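PDB 5DU9: CDA peptide synthetase I from Streptomyces coelicolor, which is a peptide synthetase whose modelled part is a condensation domain, an alpha/beta fold of two lobes with (2S)-2-amino-N-butyl-propanamide bound. Local coordinates for residues A[276-281]-A[422-427]; A[253-258]-A[435-440]; A[54-59]-A[167-172]; A[270-275]-A[288-293]. The protein carries 1 engineered substitution. One frame throughout, in Å; residues are numbered along the deposited sequence.

Contact 1 of 4, residues A[276-281]-A[422-427]; sequences AAFLHR and TVLQER
Phe278 reaches from helix 267-283 to Leu424 and Arg427 of helix 418-437, and the contact is easiest to read along its side chain. CB points at the other helix, and CG lies anti to the backbone N (chi1 -180°), so the ring is carried straight out across a gap of 9.2 Å between Phe278 CA and Arg427 CA. Beyond CG it is the far rim that does the touching. CE1 has Arg427 CG at 4.1 Å and Arg427 CD just beyond, CG near the ring plane, at its edge. CZ, the tip, meets Leu424 CD1 at 4.1 Å, again edge-on. In the C-terminal lobe of the condensation domain both helices pack on the four-stranded sheet, helix 418-437 over strands 242-248 and 404-411, helix 267-283 over strand 363-366. Phe428, edge-to-face, and Phe431 of the same helix also touch Phe278. Arg427 offers its methylenes, not its charge: its chain runs extended through chi2, crosses the phenyl at about a right angle, then bends at chi3 (-55°) and takes the guanidinium onward, its plane 40° from the ring's.

Contact 2 of 4, residues A[253-258]-A[435-440]; sequences TEVLGR and LAADPA
Val255 and Leu256 bring their methyls to Ala436 and Ala437 by different torsions. In Val255, chi1 of 66° places CG2 anti to the backbone N and CG1 between N and the carbonyl carbon, so both branches face helix 418-437. Leu256 starts with its CB turned away; CG sits beside its own backbone N (chi1 -67°), and the chain then brings CD2 back to 4.0 Å from Ala436 CB. Val255 CG2 goes deepest, lying 3.6 Å from Ala437 CA and 4.0 Å from Ala436 CB, while CG1 flanks the same alanine methyl. Ala436 CB is thus held by Val255 and Leu256 together. Since the two residues that touch on the 435-440 side, Ala436 and Ala437, are both alanines, the backbones come close: Leu256 CA and Ala436 CA are 5.7 Å apart. Helix 250-263 is kinked just here, and Arg258 folds its guanidinium back with Val255 CA over the rim of one face. Just along the chain, Asp438 OD1 accepts from Ala440 N (3.2 Å) in an Asx turn, the donor approaching 54° out of the carboxylate plane, and Pro439 bonds through its backbone to Ala326. Leu256 also rests on Leu405 and Pro401, toward the sheet. What joins the segments is therefore aliphatic contact alone, dependent on shape and close approach, while Asp438 spends its OD1 on its own Asx turn.

Contact 3 of 4, residues A[54-59]-A[167-172]; sequences RLTVAG and ALFYER
Thr56 meets both Phe169 and Arg172, and its rotamer divides the work between its two branches. At chi1 -64° the methyl CG2 stands anti to the backbone N and faces helix 163-182, while OG1 stays beside its own backbone and bonds to Ala52 O one turn back. The hydroxyl is thereby satisfied within its helix and the carbon branch does the packing. CG2 lies 3.7 Å from Phe169 CE1, approaching the ring obliquely, and 3.8 Å from Arg172 CG. Phe169 leaves its helix off to one side, but with CG anti to N (chi1 167°) the ring swings over toward Thr56. Helices 46-58 and 163-182 meet in the N-terminal lobe of the condensation domain; the Phe169 ring also reaches the sheet, touching Tyr152 and Leu154 of strand 149-157 and meeting the ring of His140. Arg172 runs past Thr56 in the opposite sense. Its chain bends at chi2 (57°) and is nearly straight afterwards, which takes the guanidinium toward the end of helix 46-58. There a water lies at the guanidinium edge, in its plane: it accepts from Arg172 NH2 at 3.0 Å and donates to Leu55 O at 2.9 Å, tying the two helices through a single molecule. Through its other terminal nitrogen, NH1, Arg172 forms a salt bridge with Glu175 and also bonds to Pro187 O.

Contact 4 of 4, residues A[270-275]-A[288-293]; sequences VVIAGV and VVVSVP
No ring or other flat side chain takes part where Ile272 and Val275 of helix 267-283 meet Val290 and Val292; the flat groups present are the peptides of strand 287-294, which hydrogen-bond to strand 311-318 and, through Ser291, to Pro362 and Val364. Toward strand 311-318, Val288, Val290 and Val292 pair with Leu317, Leu315 and Leu313. The helix lies over one side of this strand and the sheet it belongs to, running roughly against it at 143°, with 9.7 Å between the two axes. Val290 is central. Its chi1 of -60° puts CG1 beside the backbone N, where it meets Val275 CG1 at 3.9 Å, and leaves CG2 between N and the carbonyl carbon, 4.2 Å from Ile272 CG2. One valine therefore spreads its two methyls to residues nearly a turn apart on the helix. Ile272 likewise uses both of its arms: CG2 toward Val290, and the extended CG1-CD1 arm along the strand to Val292, where CD1 and Val292 CG2 are 4.5 Å apart, a looser touch. Leu315 and Val364 from the adjoining strands also press on Ile272, and Val332 of helix 325-341 touches it too. Strand alternation sends Ser291 to the opposite side, with OG accepting from Gly361 N. The helix side of the strand is thus a buried layer of branched aliphatic groups, held by dispersion and by exclusion of water, while hydrogen bonding is left to the strand edges and to the far side.

In the fold
Contacts 1, 2 and 4 form one continuous apolar region in the C-terminal lobe. Helix 267-283 serves contacts 1 and 4, whose centres are 11 Å apart; Leu279 CD1 packs on Val290 CG1 at 3.8 Å. Helix 418-437 serves contacts 1 and 2, 16 Å apart, with Ala277 CB at 3.7 Å from Leu435 CD1. Contact 3 belongs to the other lobe: its centre is 32 Å from that of contact 4 and 38 Å from those of contacts 1 and 2. The bound (2S)-2-amino-N-butyl-propanamide is about 10 Å from the side chain of Val292 in contact 4, and Arg312, which lines its pocket, packs against Ser291.

Contact 1 of 4, residues A[276-281]-A[422-427]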
loop_
_atom_site.group_PDB
_atom_site.type_symbol
_atom_site.label_atom_id
_atom_site.label_comp_id
_atom_site.label_asym_id
_atom_site.label_seq_id
_atom_site.Cartn_x
_atom_site.Cartn_y
_atom_site.Cartn_z
ATOM N N ALA A 276 7.969 -16.924 -0.109
ATOM C CA ALA A 276 7.991 -18.039 0.832
ATOM C C ALA A 276 9.167 -18.971 0.553
ATOM O O ALA A 276 9.871 -19.389 1.468
ATOM C CB ALA A 276 6.681 -18.811 0.772
ATOM N N ALA A 277 9.372 -19.295 -0.720
ATOM C CA ALA A 277 10.472 -20.159 -1.128
ATOM C C ALA A 277 11.820 -19.511 -0.834
ATOM O O ALA A 277 12.760 -20.176 -0.397
ATOM C CB ALA A 277 10.355 -20.488 -2.610
ATOM N N PHE A 278 11.906 -18.208 -1.076
ATOM C CA PHE A 278 13.121 -17.442 -0.805
ATOM C C PHE A 278 13.471 -17.466 0.683
ATOM O O PHE A 278 14.623 -17.690 1.059
ATOM C CB PHE A 278 12.945 -15.999 -1.288
ATOM C CG PHE A 278 14.143 -15.122 -1.056
ATOM C CD1 PHE A 278 15.292 -15.277 -1.814
ATOM C CD2 PHE A 278 14.114 -14.129 -0.092
ATOM C CE1 PHE A 278 16.394 -14.467 -1.610
ATOM C CE2 PHE A 278 15.215 -13.314 0.119
ATOM C CZ PHE A 278 16.357 -13.487 -0.642
ATOM N N LEU A 279 12.471 -17.237 1.528
ATOM C CA LEU A 279 12.677 -17.267 2.969
ATOM C C LEU A 279 13.090 -18.662 3.413
ATOM O O LEU A 279 14.002 -18.817 4.219
ATOM C CB LEU A 279 11.412 -16.833 3.712
ATOM C CG LEU A 279 10.982 -15.378 3.521
ATOM C CD1 LEU A 279 9.710 -15.109 4.307
ATOM C CD2 LEU A 279 12.077 -14.406 3.917
ATOM N N HIS A 280 12.418 -19.679 2.880
ATOM C CA HIS A 280 12.732 -21.062 3.227
ATOM C C HIS A 280 14.155 -21.446 2.825
ATOM O O HIS A 280 14.881 -22.071 3.599
ATOM C CB HIS A 280 11.737 -22.017 2.564
ATOM C CG HIS A 280 12.171 -23.450 2.596
ATOM N ND1 HIS A 280 12.151 -24.208 3.746
ATOM C CD2 HIS A 280 12.644 -24.258 1.619
ATOM C CE1 HIS A 280 12.592 -25.424 3.476
ATOM N NE2 HIS A 280 12.899 -25.481 2.193
ATOM N N ARG A 281 14.550 -21.075 1.614
ATOM C CA ARG A 281 15.865 -21.444 1.095
ATOM C C ARG A 281 16.980 -20.706 1.830
ATOM O O ARG A 281 18.074 -21.245 2.021
ATOM C CB ARG A 281 15.944 -21.151 -0.404
ATOM C CG ARG A 281 17.090 -21.849 -1.123
ATOM C CD ARG A 281 16.776 -23.313 -1.408
ATOM N NE ARG A 281 17.783 -23.913 -2.281
ATOM C CZ ARG A 281 18.821 -24.636 -1.867
ATOM N NH1 ARG A 281 19.011 -24.885 -0.577
ATOM N NH2 ARG A 281 19.675 -25.126 -2.755
ATOM N N THR A 422 19.309 -3.189 -1.455
ATOM C CA THR A 422 19.623 -3.328 -2.873
ATOM C C THR A 422 20.121 -4.741 -3.172
ATOM O O THR A 422 19.672 -5.379 -4.122
ATOM C CB THR A 422 20.678 -2.288 -3.314
ATOM O OG1 THR A 422 20.107 -0.977 -3.238
ATOM C CG2 THR A 422 21.149 -2.539 -4.747
ATOM N N VAL A 423 21.038 -5.230 -2.346
ATOM C CA VAL A 423 21.581 -6.574 -2.514
ATOM C C VAL A 423 20.494 -7.638 -2.361
ATOM O O VAL A 423 20.387 -8.549 -3.183
ATOM C CB VAL A 423 22.713 -6.838 -1.502
ATOM C CG1 VAL A 423 23.182 -8.276 -1.571
ATOM C CG2 VAL A 423 23.875 -5.916 -1.786
ATOM N N LEU A 424 19.692 -7.517 -1.310
ATOM C CA LEU A 424 18.637 -8.483 -1.018
ATOM C C LEU A 424 17.601 -8.553 -2.132
ATOM O O LEU A 424 17.149 -9.628 -2.535
ATOM C CB LEU A 424 17.948 -8.109 0.292
ATOM C CG LEU A 424 17.093 -9.182 0.955
ATOM C CD1 LEU A 424 17.968 -10.304 1.478
ATOM C CD2 LEU A 424 16.282 -8.564 2.077
ATOM N N GLN A 425 17.215 -7.380 -2.611
ATOM C CA GLN A 425 16.183 -7.259 -3.622
ATOM C C GLN A 425 16.632 -7.860 -4.957
ATOM O O GLN A 425 15.854 -8.537 -5.620
ATOM C CB GLN A 425 15.795 -5.784 -3.744
ATOM C CG GLN A 425 15.473 -5.232 -5.096
ATOM C CD GLN A 425 15.265 -3.734 -5.001
ATOM O OE1 GLN A 425 16.179 -2.949 -5.248
ATOM N NE2 GLN A 425 14.069 -3.333 -4.593
ATOM N N GLU A 426 17.890 -7.645 -5.337
ATOM C CA GLU A 426 18.407 -8.253 -6.558
ATOM C C GLU A 426 18.491 -9.774 -6.410
ATOM O O GLU A 426 18.151 -10.515 -7.334
ATOM C CB GLU A 426 19.778 -7.677 -6.912
ATOM C CG GLU A 426 20.378 -8.249 -8.197
ATOM C CD GLU A 426 19.453 -8.110 -9.394
ATOM O OE1 GLU A 426 19.123 -6.964 -9.764
ATOM O OE2 GLU A 426 19.050 -9.149 -9.961
ATOM N N ARG A 427 18.934 -10.228 -5.241
ATOM C CA ARG A 427 19.018 -11.658 -4.955
ATOM C C ARG A 427 17.648 -12.316 -5.030
ATOM O O ARG A 427 17.490 -13.399 -5.601
ATOM C CB ARG A 427 19.624 -11.897 -3.573
ATOM C CG ARG A 427 19.924 -13.356 -3.283
ATOM C CD ARG A 427 20.477 -13.540 -1.882
ATOM N NE ARG A 427 21.653 -12.707 -1.652
ATOM C CZ ARG A 427 22.089 -12.333 -0.452
ATOM N NH1 ARG A 427 21.443 -12.709 0.645
ATOM N NH2 ARG A 427 23.169 -11.573 -0.349
#

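Contact 2 of 4, residues A[253-258]-A[435-440]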
loop_
_atom_site.group_PDB
_atom_site.type_symbol
_atom_site.label_atom_id
_atom_site.label_comp_id
_atom_site.label_asym_id
_atom_site.label_seq_id
_atom_site.Cartn_x
_atom_site.Cartn_y
_atom_site.Cartn_z
ATOM N N THR A 253 10.025 -9.899 -16.468
ATOM C CA THR A 253 8.827 -10.171 -15.664
ATOM C C THR A 253 7.790 -11.066 -16.350
ATOM O O THR A 253 6.938 -11.649 -15.680
ATOM C CB THR A 253 8.121 -8.853 -15.248
ATOM O OG1 THR A 253 7.641 -8.158 -16.403
ATOM C CG2 THR A 253 9.079 -7.948 -14.489
ATOM N N GLU A 254 7.853 -11.175 -17.672
ATOM C CA GLU A 254 6.897 -12.006 -18.405
ATOM C C GLU A 254 6.862 -13.445 -17.896
ATOM O O GLU A 254 5.817 -14.095 -17.936
ATOM C CB GLU A 254 7.224 -11.998 -19.901
ATOM C CG GLU A 254 6.713 -10.764 -20.630
ATOM C CD GLU A 254 7.290 -10.616 -22.030
ATOM O OE1 GLU A 254 8.098 -11.476 -22.451
ATOM O OE2 GLU A 254 6.932 -9.631 -22.711
ATOM N N VAL A 255 8.001 -13.938 -17.415
ATOM C CA VAL A 255 8.083 -15.313 -16.931
ATOM C C VAL A 255 7.111 -15.563 -15.771
ATOM O O VAL A 255 6.629 -16.680 -15.596
ATOM C CB VAL A 255 9.527 -15.667 -16.499
ATOM C CG1 VAL A 255 9.951 -14.850 -15.287
ATOM C CG2 VAL A 255 9.662 -17.161 -16.226
ATOM N N LEU A 256 6.810 -14.524 -14.994
ATOM C CA LEU A 256 5.851 -14.648 -13.900
ATOM C C LEU A 256 4.458 -14.953 -14.437
ATOM O O LEU A 256 3.707 -15.730 -13.845
ATOM C CB LEU A 256 5.817 -13.370 -13.061
ATOM C CG LEU A 256 7.076 -13.051 -12.257
ATOM C CD1 LEU A 256 6.954 -11.672 -11.636
ATOM C CD2 LEU A 256 7.314 -14.101 -11.183
ATOM N N GLY A 257 4.122 -14.334 -15.563
ATOM C CA GLY A 257 2.861 -14.597 -16.232
ATOM C C GLY A 257 2.787 -16.015 -16.767
ATOM O O GLY A 257 1.735 -16.644 -16.716
ATOM N N ARG A 258 3.904 -16.520 -17.281
ATOM C CA ARG A 258 3.943 -17.879 -17.803
ATOM C C ARG A 258 3.809 -18.890 -16.669
ATOM O O ARG A 258 3.158 -19.926 -16.827
ATOM C CB ARG A 258 5.229 -18.116 -18.597
ATOM C CG ARG A 258 5.281 -17.328 -19.897
ATOM C CD ARG A 258 6.357 -17.847 -20.841
ATOM N NE ARG A 258 7.708 -17.697 -20.303
ATOM C CZ ARG A 258 8.456 -16.602 -20.426
ATOM N NH1 ARG A 258 7.986 -15.528 -21.050
ATOM N NH2 ARG A 258 9.678 -16.576 -19.910
ATOM N N LEU A 435 12.725 -19.669 -10.228
ATOM C CA LEU A 435 11.609 -20.507 -9.811
ATOM C C LEU A 435 10.494 -20.474 -10.849
ATOM O O LEU A 435 9.968 -21.513 -11.252
ATOM C CB LEU A 435 11.062 -20.047 -8.457
ATOM C CG LEU A 435 11.969 -20.268 -7.248
ATOM C CD1 LEU A 435 11.421 -19.522 -6.041
ATOM C CD2 LEU A 435 12.109 -21.750 -6.944
ATOM N N ALA A 436 10.135 -19.269 -11.270
ATOM C CA ALA A 436 9.028 -19.082 -12.203
ATOM C C ALA A 436 9.309 -19.741 -13.553
ATOM O O ALA A 436 8.385 -20.191 -14.236
ATOM C CB ALA A 436 8.744 -17.601 -12.387
ATOM N N ALA A 437 10.581 -19.810 -13.929
ATOM C CA ALA A 437 10.967 -20.367 -15.227
ATOM C C ALA A 437 10.727 -21.872 -15.307
ATOM O O ALA A 437 10.604 -22.426 -16.399
ATOM C CB ALA A 437 12.427 -20.055 -15.515
ATOM N N ASP A 438 10.672 -22.534 -14.155
ATOM C CA ASP A 438 10.379 -23.966 -14.110
ATOM C C ASP A 438 9.730 -24.344 -12.782
ATOM O O ASP A 438 10.413 -24.769 -11.853
ATOM C CB ASP A 438 11.650 -24.787 -14.320
ATOM C CG ASP A 438 11.382 -26.278 -14.329
ATOM O OD1 ASP A 438 10.197 -26.670 -14.402
ATOM O OD2 ASP A 438 12.355 -27.057 -14.268
ATOM N N PRO A 439 8.403 -24.189 -12.687
ATOM C CA PRO A 439 7.704 -24.481 -11.433
ATOM C C PRO A 439 7.789 -25.945 -10.997
ATOM O O PRO A 439 7.542 -26.230 -9.828
ATOM C CB PRO A 439 6.259 -24.082 -11.746
ATOM C CG PRO A 439 6.391 -23.042 -12.817
ATOM C CD PRO A 439 7.513 -23.542 -13.668
ATOM N N ALA A 440 8.145 -26.848 -11.908
ATOM C CA ALA A 440 8.255 -28.263 -11.565
ATOM C C ALA A 440 9.546 -28.561 -10.808
ATOM O O ALA A 440 9.698 -29.641 -10.239
ATOM C CB ALA A 440 8.179 -29.118 -12.823
#

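Contact 3 of 4, residues A[54-59]-A[167-172]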
loop_
_atom_site.group_PDB
_atom_site.type_symbol
_atom_site.label_atom_id
_atom_site.label_comp_id
_atom_site.label_asym_id
_atom_site.label_seq_id
_atom_site.Cartn_x
_atom_site.Cartn_y
_atom_site.Cartn_z
ATOM N N ARG A 54 -8.432 21.217 -6.280
ATOM C CA ARG A 54 -9.359 21.832 -5.341
ATOM C C ARG A 54 -10.727 21.167 -5.430
ATOM O O ARG A 54 -11.328 20.840 -4.406
ATOM C CB ARG A 54 -9.472 23.335 -5.598
ATOM C CG ARG A 54 -10.191 24.079 -4.484
ATOM C CD ARG A 54 -9.989 25.582 -4.576
ATOM N NE ARG A 54 -10.737 26.288 -3.538
ATOM C CZ ARG A 54 -10.290 26.521 -2.306
ATOM N NH1 ARG A 54 -9.085 26.110 -1.933
ATOM N NH2 ARG A 54 -11.055 27.171 -1.440
ATOM N N LEU A 55 -11.204 20.952 -6.652
ATOM C CA LEU A 55 -12.490 20.295 -6.869
ATOM C C LEU A 55 -12.451 18.852 -6.383
ATOM O O LEU A 55 -13.418 18.350 -5.812
ATOM C CB LEU A 55 -12.871 20.329 -8.348
ATOM C CG LEU A 55 -13.169 21.703 -8.952
ATOM C CD1 LEU A 55 -13.302 21.592 -10.463
ATOM C CD2 LEU A 55 -14.430 22.295 -8.347
ATOM N N THR A 56 -11.325 18.188 -6.615
ATOM C CA THR A 56 -11.179 16.790 -6.244
ATOM C C THR A 56 -11.187 16.637 -4.731
ATOM O O THR A 56 -11.903 15.795 -4.189
ATOM C CB THR A 56 -9.882 16.191 -6.817
ATOM O OG1 THR A 56 -9.945 16.205 -8.250
ATOM C CG2 THR A 56 -9.688 14.758 -6.343
ATOM N N VAL A 57 -10.383 17.447 -4.049
ATOM C CA VAL A 57 -10.321 17.393 -2.595
ATOM C C VAL A 57 -11.698 17.697 -2.006
ATOM O O VAL A 57 -12.173 16.979 -1.130
ATOM C CB VAL A 57 -9.265 18.376 -2.038
ATOM C CG1 VAL A 57 -9.369 18.496 -0.520
ATOM C CG2 VAL A 57 -7.869 17.915 -2.423
ATOM N N ALA A 58 -12.342 18.744 -2.512
ATOM C CA ALA A 58 -13.653 19.155 -2.016
ATOM C C ALA A 58 -14.665 18.006 -2.039
ATOM O O ALA A 58 -15.563 17.947 -1.198
ATOM C CB ALA A 58 -14.176 20.325 -2.831
ATOM N N GLY A 59 -14.504 17.094 -2.995
ATOM C CA GLY A 59 -15.420 15.977 -3.155
ATOM C C GLY A 59 -14.943 14.692 -2.503
ATOM O O GLY A 59 -15.571 13.647 -2.664
ATOM N N ALA A 167 -5.419 5.254 -5.780
ATOM C CA ALA A 167 -5.910 5.031 -7.133
ATOM C C ALA A 167 -7.231 5.762 -7.366
ATOM O O ALA A 167 -7.443 6.347 -8.425
ATOM C CB ALA A 167 -6.072 3.539 -7.400
ATOM N N LEU A 168 -8.120 5.732 -6.374
ATOM C CA LEU A 168 -9.396 6.435 -6.495
ATOM C C LEU A 168 -9.159 7.928 -6.680
ATOM O O LEU A 168 -9.821 8.583 -7.491
ATOM C CB LEU A 168 -10.278 6.198 -5.268
ATOM C CG LEU A 168 -10.872 4.801 -5.081
ATOM C CD1 LEU A 168 -11.555 4.714 -3.725
ATOM C CD2 LEU A 168 -11.852 4.458 -6.190
ATOM N N PHE A 169 -8.204 8.459 -5.924
ATOM C CA PHE A 169 -7.861 9.870 -6.010
ATOM C C PHE A 169 -7.336 10.249 -7.392
ATOM O O PHE A 169 -7.814 11.206 -8.004
ATOM C CB PHE A 169 -6.816 10.237 -4.956
ATOM C CG PHE A 169 -6.198 11.587 -5.176
ATOM C CD1 PHE A 169 -6.850 12.733 -4.761
ATOM C CD2 PHE A 169 -4.977 11.711 -5.817
ATOM C CE1 PHE A 169 -6.292 13.979 -4.975
ATOM C CE2 PHE A 169 -4.412 12.955 -6.033
ATOM C CZ PHE A 169 -5.071 14.090 -5.610
ATOM N N TYR A 170 -6.348 9.503 -7.880
ATOM C CA TYR A 170 -5.697 9.837 -9.146
ATOM C C TYR A 170 -6.689 9.826 -10.306
ATOM O O TYR A 170 -6.669 10.712 -11.160
ATOM C CB TYR A 170 -4.560 8.860 -9.445
ATOM C CG TYR A 170 -3.301 9.042 -8.631
ATOM C CD1 TYR A 170 -2.746 10.298 -8.427
ATOM C CD2 TYR A 170 -2.652 7.943 -8.088
ATOM C CE1 TYR A 170 -1.582 10.454 -7.692
ATOM C CE2 TYR A 170 -1.495 8.085 -7.360
ATOM C CZ TYR A 170 -0.960 9.343 -7.166
ATOM O OH TYR A 170 0.196 9.484 -6.433
ATOM N N GLU A 171 -7.553 8.816 -10.336
ATOM C CA GLU A 171 -8.543 8.703 -11.399
ATOM C C GLU A 171 -9.496 9.891 -11.388
ATOM O O GLU A 171 -9.833 10.432 -12.439
ATOM C CB GLU A 171 -9.335 7.399 -11.273
ATOM C CG GLU A 171 -8.537 6.150 -11.620
ATOM C CD GLU A 171 -9.408 4.984 -12.047
ATOM O OE1 GLU A 171 -10.626 5.009 -11.772
ATOM O OE2 GLU A 171 -8.870 4.036 -12.659
ATOM N N ARG A 172 -9.932 10.297 -10.200
ATOM C CA ARG A 172 -10.849 11.428 -10.081
ATOM C C ARG A 172 -10.157 12.728 -10.489
ATOM O O ARG A 172 -10.740 13.561 -11.189
ATOM C CB ARG A 172 -11.390 11.541 -8.654
ATOM C CG ARG A 172 -12.243 12.777 -8.398
ATOM C CD ARG A 172 -13.420 12.864 -9.356
ATOM N NE ARG A 172 -14.267 14.022 -9.081
ATOM C CZ ARG A 172 -15.219 14.465 -9.896
ATOM N NH1 ARG A 172 -15.451 13.854 -11.050
ATOM N NH2 ARG A 172 -15.937 15.529 -9.562
HETATM O O HOH W 1 -15.038 16.191 -6.791
#

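Contact 4 of 4, residues A[270-275]-A[288-293]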
loop_
_atom_site.group_PDB
_atom_site.type_symbol
_atom_site.label_atom_id
_atom_site.label_comp_id
_atom_site.label_asym_id
_atom_site.label_seq_id
_atom_site.Cartn_x
_atom_site.Cartn_y
_atom_site.Cartn_z
ATOM N N VAL A 270 1.935 -16.432 -7.284
ATOM C CA VAL A 270 3.256 -16.907 -7.683
ATOM C C VAL A 270 4.329 -16.092 -6.962
ATOM O O VAL A 270 5.326 -16.633 -6.489
ATOM C CB VAL A 270 3.453 -16.818 -9.213
ATOM C CG1 VAL A 270 4.884 -17.188 -9.612
ATOM C CG2 VAL A 270 2.454 -17.720 -9.927
ATOM N N VAL A 271 4.123 -14.785 -6.869
ATOM C CA VAL A 271 5.077 -13.928 -6.173
ATOM C C VAL A 271 5.136 -14.266 -4.683
ATOM O O VAL A 271 6.219 -14.372 -4.110
ATOM C CB VAL A 271 4.724 -12.440 -6.370
ATOM C CG1 VAL A 271 5.602 -11.539 -5.512
ATOM C CG2 VAL A 271 4.871 -12.067 -7.832
ATOM N N ILE A 272 3.977 -14.425 -4.054
ATOM C CA ILE A 272 3.938 -14.783 -2.642
ATOM C C ILE A 272 4.664 -16.111 -2.420
ATOM O O ILE A 272 5.464 -16.241 -1.492
ATOM C CB ILE A 272 2.482 -14.864 -2.129
ATOM C CG1 ILE A 272 1.870 -13.467 -2.096
ATOM C CG2 ILE A 272 2.426 -15.464 -0.733
ATOM C CD1 ILE A 272 0.354 -13.451 -1.950
ATOM N N ALA A 273 4.396 -17.092 -3.275
ATOM C CA ALA A 273 5.094 -18.374 -3.190
ATOM C C ALA A 273 6.603 -18.186 -3.349
ATOM O O ALA A 273 7.396 -18.852 -2.682
ATOM C CB ALA A 273 4.564 -19.338 -4.244
ATOM N N GLY A 274 6.995 -17.269 -4.229
ATOM C CA GLY A 274 8.398 -16.958 -4.433
ATOM C C GLY A 274 9.059 -16.399 -3.187
ATOM O O GLY A 274 10.180 -16.773 -2.856
ATOM N N VAL A 275 8.370 -15.496 -2.496
ATOM C CA VAL A 275 8.889 -14.965 -1.242
ATOM C C VAL A 275 8.997 -16.086 -0.207
ATOM O O VAL A 275 10.002 -16.198 0.485
ATOM C CB VAL A 275 8.011 -13.817 -0.693
ATOM C CG1 VAL A 275 8.546 -13.328 0.646
ATOM C CG2 VAL A 275 7.962 -12.666 -1.680
ATOM N N VAL A 288 7.248 -20.866 7.343
ATOM C CA VAL A 288 7.523 -19.478 7.017
ATOM C C VAL A 288 6.250 -18.661 7.155
ATOM O O VAL A 288 5.145 -19.146 6.888
ATOM C CB VAL A 288 8.101 -19.330 5.594
ATOM C CG1 VAL A 288 9.438 -20.053 5.493
ATOM C CG2 VAL A 288 7.129 -19.859 4.555
ATOM N N VAL A 289 6.417 -17.422 7.596
ATOM C CA VAL A 289 5.313 -16.480 7.689
ATOM C C VAL A 289 5.587 -15.291 6.785
ATOM O O VAL A 289 6.687 -14.735 6.795
ATOM C CB VAL A 289 5.106 -15.991 9.134
ATOM C CG1 VAL A 289 3.931 -15.028 9.217
ATOM C CG2 VAL A 289 4.887 -17.175 10.061
ATOM N N VAL A 290 4.592 -14.935 5.982
ATOM C CA VAL A 290 4.592 -13.653 5.302
ATOM C C VAL A 290 3.298 -12.954 5.670
ATOM O O VAL A 290 2.325 -13.602 6.051
ATOM C CB VAL A 290 4.722 -13.797 3.777
ATOM C CG1 VAL A 290 6.035 -14.497 3.428
ATOM C CG2 VAL A 290 3.547 -14.548 3.195
ATOM N N SER A 291 3.297 -11.631 5.582
ATOM C CA SER A 291 2.100 -10.853 5.868
ATOM C C SER A 291 1.518 -10.328 4.571
ATOM O O SER A 291 2.248 -9.862 3.692
ATOM C CB SER A 291 2.415 -9.700 6.827
ATOM O OG SER A 291 2.886 -10.183 8.081
ATOM N N VAL A 292 0.197 -10.416 4.459
ATOM C CA VAL A 292 -0.502 -10.068 3.241
ATOM C C VAL A 292 -1.529 -8.972 3.520
ATOM O O VAL A 292 -2.357 -9.113 4.414
ATOM C CB VAL A 292 -1.207 -11.309 2.643
ATOM C CG1 VAL A 292 -1.952 -10.949 1.374
ATOM C CG2 VAL A 292 -0.188 -12.408 2.371
ATOM N N PRO A 293 -1.470 -7.864 2.767
ATOM C CA PRO A 293 -2.550 -6.882 2.897
ATOM C C PRO A 293 -3.810 -7.280 2.128
ATOM O O PRO A 293 -3.721 -7.891 1.062
ATOM C CB PRO A 293 -1.942 -5.600 2.314
ATOM C CG PRO A 293 -0.785 -6.031 1.477
ATOM C CD PRO A 293 -0.483 -7.477 1.743
#